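Local atomic coordinates of halorhodopsin (Halobacterium salinarum, PDB entry 2JAF), a protein that acts as a light-driven chloride pump of the archaeal membrane, using a covalently bound retinal as its chromophore. Residues Arg60-Trp63 with Gly64-Met68; Ile195-Thr198 with Leu199-Leu202; Val236-Val239 with Phe240-Val244. The protein carries 2 engineered substitutions. All blocks are in the same frame, centred on the assembly; numbering follows the deposited sequence.

Contact 1 of 3, residues Arg60-Trp63 with Gly64-Met68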
# COMPACT_ATOMS: atom_id res chain seq x y z
N ARG A 60 -20.62 14.61 2.49
CA ARG A 60 -19.43 15.24 1.93
C ARG A 60 -18.25 14.26 1.87
O ARG A 60 -17.44 14.31 0.95
CB ARG A 60 -19.04 16.45 2.78
CG ARG A 60 -17.86 17.24 2.25
CD ARG A 60 -17.44 18.31 3.25
NE ARG A 60 -16.31 19.09 2.78
CZ ARG A 60 -16.35 19.90 1.73
NH1 ARG A 60 -17.48 20.04 1.04
NH2 ARG A 60 -15.27 20.58 1.37
N LEU A 61 -18.17 13.38 2.86
CA LEU A 61 -17.10 12.39 2.93
C LEU A 61 -17.18 11.39 1.78
O LEU A 61 -16.16 11.04 1.17
CB LEU A 61 -17.16 11.65 4.26
CG LEU A 61 -16.12 10.55 4.49
CD1 LEU A 61 -14.71 11.12 4.37
CD2 LEU A 61 -16.33 9.93 5.86
N ILE A 62 -18.38 10.90 1.50
CA ILE A 62 -18.56 9.95 0.41
C ILE A 62 -18.34 10.68 -0.91
O ILE A 62 -17.88 10.10 -1.89
CB ILE A 62 -19.97 9.32 0.45
CG1 ILE A 62 -20.15 8.54 1.75
CG2 ILE A 62 -20.16 8.38 -0.74
CD1 ILE A 62 -21.54 7.96 1.94
N TRP A 63 -18.67 11.97 -0.92
CA TRP A 63 -18.48 12.80 -2.10
C TRP A 63 -17.00 12.84 -2.48
O TRP A 63 -16.64 12.71 -3.65
CB TRP A 63 -18.98 14.22 -1.84
CG TRP A 63 -18.69 15.18 -2.95
CD1 TRP A 63 -19.13 15.09 -4.24
CD2 TRP A 63 -17.91 16.37 -2.87
NE1 TRP A 63 -18.67 16.17 -4.97
CE2 TRP A 63 -17.92 16.97 -4.16
CE3 TRP A 63 -17.20 17.00 -1.84
CZ2 TRP A 63 -17.24 18.16 -4.43
CZ3 TRP A 63 -16.52 18.19 -2.12
CH2 TRP A 63 -16.55 18.76 -3.41
N GLY A 64 -16.15 13.03 -1.48
CA GLY A 64 -14.71 13.09 -1.71
C GLY A 64 -14.15 11.77 -2.21
O GLY A 64 -13.36 11.73 -3.15
N ALA A 65 -14.56 10.68 -1.57
CA ALA A 65 -14.10 9.35 -1.95
C ALA A 65 -14.53 9.08 -3.39
O ALA A 65 -13.79 8.46 -4.17
CB ALA A 65 -14.69 8.30 -1.02
N THR A 66 -15.72 9.55 -3.74
CA THR A 66 -16.25 9.35 -5.08
C THR A 66 -15.50 10.18 -6.11
O THR A 66 -15.24 9.72 -7.22
CB THR A 66 -17.75 9.69 -5.13
OG1 THR A 66 -18.46 8.88 -4.19
CG2 THR A 66 -18.31 9.43 -6.52
N LEU A 67 -15.14 11.41 -5.74
CA LEU A 67 -14.40 12.30 -6.63
C LEU A 67 -13.08 11.70 -7.08
O LEU A 67 -12.62 11.94 -8.20
CB LEU A 67 -14.12 13.64 -5.94
CG LEU A 67 -15.22 14.70 -6.00
CD1 LEU A 67 -14.81 15.90 -5.15
CD2 LEU A 67 -15.44 15.11 -7.45
N MET A 68 -12.46 10.93 -6.20
CA MET A 68 -11.17 10.34 -6.53
C MET A 68 -11.20 9.14 -7.45
O MET A 68 -10.17 8.77 -7.99
CB MET A 68 -10.44 9.97 -5.25
CG MET A 68 -9.88 11.19 -4.57
SD MET A 68 -8.73 10.66 -3.34
CE MET A 68 -9.84 10.44 -1.97
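Ile-62 O is gripped by two donors of Thr-66, one turn further along the helix. OG1 of Thr-66 donates to Ile-62 O at 2.7 Å and its backbone N to the same oxygen at 2.9 Å, the two arriving from opposite faces of the carbonyl plane. The first torsion of Thr-66 makes this possible: OG1 lies beside its own backbone N and anti to the carbonyl carbon (chi1 -58°), which folds the hydroxyl back onto the preceding turn. Around this doubled link runs the ordinary i to i+4 ladder, in which Leu-67 N reaches Trp-63 O at 2.9 Å.

The packing is carried by Trp-63 and Leu-67. Methyl CD1 of Leu-67 sits over one face of the indole, 3.6 Å from the centroid of the six-membered ring and 20° off its normal, a CH-pi contact. The indole NE1 donates to Phe-47 O on helix 27-50, which should restrain the rotation of the ring. With an alanine here, Phe-47 O would probably lose its indole donor and Leu-67 CD1 the aromatic face beneath it. Arg-60 and Leu-61 pack on Thr-181 and Thr-136 of a second subunit.

Chemically, the buried threonine hydroxyl finds its acceptor within its own helix, the i-4 carbonyl, a familiar solution in membrane helices, while the indole spends its N-H on linking helix 58-82 to helix 27-50.

Contact 2 of 3, residues Ile195-Thr198 with Leu199-Leu202; sequences IFDT and LRVL
Ile-195 and Leu-199 form the close-packed side, where CG1 of the isoleucine meets CD1 of the leucine at 3.8 Å and the backbone bond from Leu-199 N to Ile-195 O measures 2.9 Å. Next to them Phe-196 meets Arg-200 in the same i to i+4 relation: Arg-200 N lies 2.7 Å from Phe-196 O, CB of the arginine stands over one face of the phenyl ring, and CD touches CE2 of Phe-196 at 3.8 Å. Ring and guanidinium are turned 56° apart, so they do not stack.

On the side of Thr-198 and Val-201, which lie on the surface, the grip relaxes. The bonds to Asp-197 O from Val-201 N and to Thr-198 O from Leu-202 N are both weak. The Arg-200 chain bends at chi3 (66°), which brings the guanidinium beside the carboxylate of Asp-197. Asp-197 OD1 lies over the guanidinium face, 3.2 Å from Arg-200 NH2, so this i to i+3 ion pair rests on charge and no N-H is aimed at the oxygen. A water completes the join, donating to Asp-197 O at 2.8 Å and accepting from Arg-200 NE at 3.0 Å.

The partly exposed ion pair thus contrasts with an apolar i to i+4 pair facing helices 106-127 and 227-255. Arg-200 NH1 is held by Leu-179 O of helix 158-180, and Phe-196 packs on Trp-183, Ala-184 and Ala-187 of helix 182-190.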
# COMPACT_ATOMS: atom_id res chain seq x y z
N ILE A 195 -30.27 1.60 -2.26
CA ILE A 195 -29.20 2.05 -3.15
C ILE A 195 -28.05 1.04 -3.15
O ILE A 195 -27.41 0.81 -4.18
CB ILE A 195 -28.68 3.44 -2.73
CG1 ILE A 195 -27.55 3.88 -3.66
CG2 ILE A 195 -28.24 3.42 -1.28
CD1 ILE A 195 -27.96 3.98 -5.13
N PHE A 196 -27.79 0.42 -2.00
CA PHE A 196 -26.73 -0.57 -1.91
C PHE A 196 -27.03 -1.75 -2.85
O PHE A 196 -26.14 -2.20 -3.57
CB PHE A 196 -26.61 -1.11 -0.48
CG PHE A 196 -25.58 -2.20 -0.33
CD1 PHE A 196 -24.22 -1.90 -0.32
CD2 PHE A 196 -25.98 -3.53 -0.23
CE1 PHE A 196 -23.27 -2.92 -0.22
CE2 PHE A 196 -25.03 -4.55 -0.13
CZ PHE A 196 -23.67 -4.24 -0.13
N ASP A 197 -28.26 -2.23 -2.81
CA ASP A 197 -28.66 -3.36 -3.66
C ASP A 197 -28.50 -3.04 -5.14
O ASP A 197 -28.12 -3.90 -5.93
CB ASP A 197 -30.11 -3.77 -3.36
CG ASP A 197 -30.26 -4.46 -2.02
OD1 ASP A 197 -29.26 -4.99 -1.49
OD2 ASP A 197 -31.40 -4.50 -1.49
N THR A 198 -28.79 -1.80 -5.52
CA THR A 198 -28.63 -1.37 -6.91
C THR A 198 -27.15 -1.37 -7.27
O THR A 198 -26.73 -1.92 -8.29
CB THR A 198 -29.19 0.05 -7.11
OG1 THR A 198 -30.62 0.01 -7.00
CG2 THR A 198 -28.81 0.59 -8.48
N LEU A 199 -26.35 -0.74 -6.41
CA LEU A 199 -24.91 -0.63 -6.65
C LEU A 199 -24.21 -1.98 -6.60
O LEU A 199 -23.21 -2.19 -7.29
CB LEU A 199 -24.28 0.34 -5.64
CG LEU A 199 -24.77 1.79 -5.74
CD1 LEU A 199 -24.11 2.63 -4.66
CD2 LEU A 199 -24.46 2.35 -7.13
N ARG A 200 -24.72 -2.88 -5.77
CA ARG A 200 -24.14 -4.21 -5.64
C ARG A 200 -24.25 -4.99 -6.95
O ARG A 200 -23.31 -5.68 -7.34
CB ARG A 200 -24.82 -4.98 -4.51
CG ARG A 200 -24.33 -6.40 -4.33
CD ARG A 200 -24.91 -7.01 -3.07
NE ARG A 200 -26.36 -7.18 -3.12
CZ ARG A 200 -27.07 -7.81 -2.19
NH1 ARG A 200 -26.45 -8.31 -1.13
NH2 ARG A 200 -28.38 -7.96 -2.33
N VAL A 201 -25.39 -4.87 -7.62
CA VAL A 201 -25.58 -5.57 -8.89
C VAL A 201 -24.59 -5.03 -9.91
O VAL A 201 -23.99 -5.80 -10.66
CB VAL A 201 -27.02 -5.37 -9.43
CG1 VAL A 201 -27.16 -6.03 -10.80
CG2 VAL A 201 -28.04 -5.96 -8.44
N LEU A 202 -24.41 -3.72 -9.93
CA LEU A 202 -23.48 -3.10 -10.86
C LEU A 202 -22.06 -3.58 -10.64
O LEU A 202 -21.34 -3.87 -11.60
CB LEU A 202 -23.54 -1.57 -10.76
CG LEU A 202 -24.81 -0.91 -11.28
CD1 LEU A 202 -24.69 0.60 -11.16
CD2 LEU A 202 -25.05 -1.32 -12.73
O HOH W 1 -28.51 -6.51 -5.08

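Contact 3 of 3, residues Val236-Val239 with Phe240-Val244. With RET (retinal), chain G.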
# COMPACT_ATOMS: atom_id res chain seq x y z
N VAL A 236 -14.52 0.43 -21.91
CA VAL A 236 -15.97 0.48 -21.79
C VAL A 236 -16.38 0.03 -20.38
O VAL A 236 -17.30 0.59 -19.78
CB VAL A 236 -16.67 -0.43 -22.82
CG1 VAL A 236 -18.16 -0.53 -22.51
CG2 VAL A 236 -16.46 0.14 -24.22
N LEU A 237 -15.72 -0.99 -19.86
CA LEU A 237 -16.05 -1.46 -18.51
C LEU A 237 -15.79 -0.34 -17.51
O LEU A 237 -16.59 -0.11 -16.60
CB LEU A 237 -15.22 -2.70 -18.15
CG LEU A 237 -15.68 -3.99 -18.83
CD1 LEU A 237 -14.70 -5.10 -18.53
CD2 LEU A 237 -17.09 -4.37 -18.31
N ASP A 238 -14.67 0.36 -17.68
CA ASP A 238 -14.32 1.47 -16.79
C ASP A 238 -15.39 2.56 -16.81
O ASP A 238 -15.71 3.15 -15.77
CB ASP A 238 -12.98 2.10 -17.20
CG ASP A 238 -11.78 1.37 -16.63
OD1 ASP A 238 -11.94 0.37 -15.90
OD2 ASP A 238 -10.65 1.82 -16.91
N VAL A 239 -15.95 2.84 -17.99
CA VAL A 239 -16.97 3.88 -18.10
C VAL A 239 -18.14 3.58 -17.17
O VAL A 239 -18.61 4.46 -16.46
CB VAL A 239 -17.49 4.02 -19.55
CG1 VAL A 239 -18.72 4.93 -19.57
CG2 VAL A 239 -16.40 4.61 -20.45
N PHE A 240 -18.58 2.33 -17.16
CA PHE A 240 -19.70 1.94 -16.31
C PHE A 240 -19.33 1.62 -14.87
O PHE A 240 -20.01 2.05 -13.94
CB PHE A 240 -20.44 0.76 -16.95
CG PHE A 240 -21.17 1.12 -18.22
CD1 PHE A 240 -22.38 1.79 -18.18
CD2 PHE A 240 -20.58 0.87 -19.46
CE1 PHE A 240 -23.01 2.22 -19.35
CE2 PHE A 240 -21.20 1.30 -20.64
CZ PHE A 240 -22.41 1.98 -20.58
N ALA A 241 -18.25 0.86 -14.67
CA ALA A 241 -17.86 0.49 -13.32
C ALA A 241 -17.33 1.66 -12.50
O ALA A 241 -17.32 1.60 -11.27
CB ALA A 241 -16.82 -0.63 -13.36
N LYS A 242 -16.88 2.71 -13.17
CA LYS A 242 -16.37 3.89 -12.46
C LYS A 242 -17.21 5.15 -12.59
O LYS A 242 -17.78 5.64 -11.61
CB LYS A 242 -14.95 4.24 -12.92
CG LYS A 242 -13.87 3.31 -12.41
CD LYS A 242 -12.51 3.80 -12.91
CE LYS A 242 -11.35 3.06 -12.27
NZ LYS A 242 -11.33 1.64 -12.62
N TYR A 243 -17.29 5.69 -13.81
CA TYR A 243 -18.01 6.94 -14.01
C TYR A 243 -19.51 6.84 -13.78
O TYR A 243 -20.05 7.61 -12.98
CB TYR A 243 -17.71 7.51 -15.41
CG TYR A 243 -16.25 7.42 -15.82
CD1 TYR A 243 -15.22 7.53 -14.87
CD2 TYR A 243 -15.89 7.15 -17.14
CE1 TYR A 243 -13.88 7.36 -15.24
CE2 TYR A 243 -14.56 6.99 -17.52
CZ TYR A 243 -13.56 7.08 -16.56
OH TYR A 243 -12.25 6.84 -16.91
N VAL A 244 -20.18 5.92 -14.46
CA VAL A 244 -21.62 5.77 -14.29
C VAL A 244 -21.92 5.33 -12.86
O VAL A 244 -22.83 5.86 -12.22
CB VAL A 244 -22.23 4.76 -15.31
CG1 VAL A 244 -23.70 4.49 -14.99
CG2 VAL A 244 -22.12 5.33 -16.72
C1 RET G . -8.00 -9.72 -13.42
C2 RET G . -7.24 -11.04 -13.90
C3 RET G . -7.11 -12.17 -12.85
C4 RET G . -8.54 -12.65 -12.35
C5 RET G . -9.51 -11.49 -11.88
C6 RET G . -9.28 -10.04 -12.40
C7 RET G . -10.16 -8.96 -11.84
C8 RET G . -10.15 -7.61 -11.97
C9 RET G . -11.21 -6.73 -11.56
C10 RET G . -10.94 -5.42 -11.96
C11 RET G . -11.77 -4.35 -11.74
C12 RET G . -11.43 -3.08 -12.24
C13 RET G . -12.21 -1.88 -11.99
C14 RET G . -11.62 -0.72 -12.56
C15 RET G . -12.01 0.57 -12.31
C16 RET G . -6.88 -8.88 -12.71
C17 RET G . -8.48 -8.98 -14.78
C18 RET G . -10.64 -11.90 -10.95
C19 RET G . -12.59 -7.29 -10.90
C20 RET G . -13.55 -1.91 -11.23
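Asp-238 and Lys-242, both lining the retinal pocket, lie side by side on successive turns, with OD1 of the aspartate and NZ of the lysine in a salt bridge of 3.6 Å. NZ is also bonded covalently to C15 of retinal at 1.3 Å, the Schiff-base linkage of this family. The lysine chain runs extended through chi2 and chi3 and bends only at its last torsion (chi4 65°), which turns NZ into line with the polyene; Asp-238 OD1 comes within 3.5 Å of retinal C14.

The backbone widens here: Val-244 N donates to Val-239 O at 2.9 Å, an i to i+5 bond that defines a pi-type turn. Tyr-243, with chi1 at -42°, swings its ring back so that Asp-238 O stands 4.2 Å above the ring centre, while CE2 touches Val-239 CG2. Phe-240 instead presents an edge, CD2 lying 3.3 Å from Val-236 O, at the protein surface.

Neighbouring helices surround the contact. Tyr-210 OH of helix 193-216 and Tyr-77 OH of helix 58-82 hydrogen-bond to OD1 and OD2 of Asp-238, respectively, Tyr-243 OH is hydrogen-bonded to Ser-73 OG of helix 58-82, and Val-239 packs on Asn-36 and Leu-39 of helix 27-50.

The three contacts come in series along the chain, each within a single helix of the seven-helix transmembrane bundle of the bacteriorhodopsin family: contact 1 on helix 58-82, contact 2 on helix 193-216 and contact 3 on helix 227-255. Their centres lie about 18 Å (contacts 1 and 2), 17 Å (1 and 3) and 14 Å (2 and 3) apart, and none touches another. Contact 3, about 8 Å from the centre of the chain, carries the retinal; the other two lie about 16 Å out. Helix 227-255 is their common neighbour: Trp-63 and Thr-66 of contact 1 and Ile-195, Leu-199 and Leu-202 of contact 2 pack on this chromophore-bearing helix, as does helix 27-50.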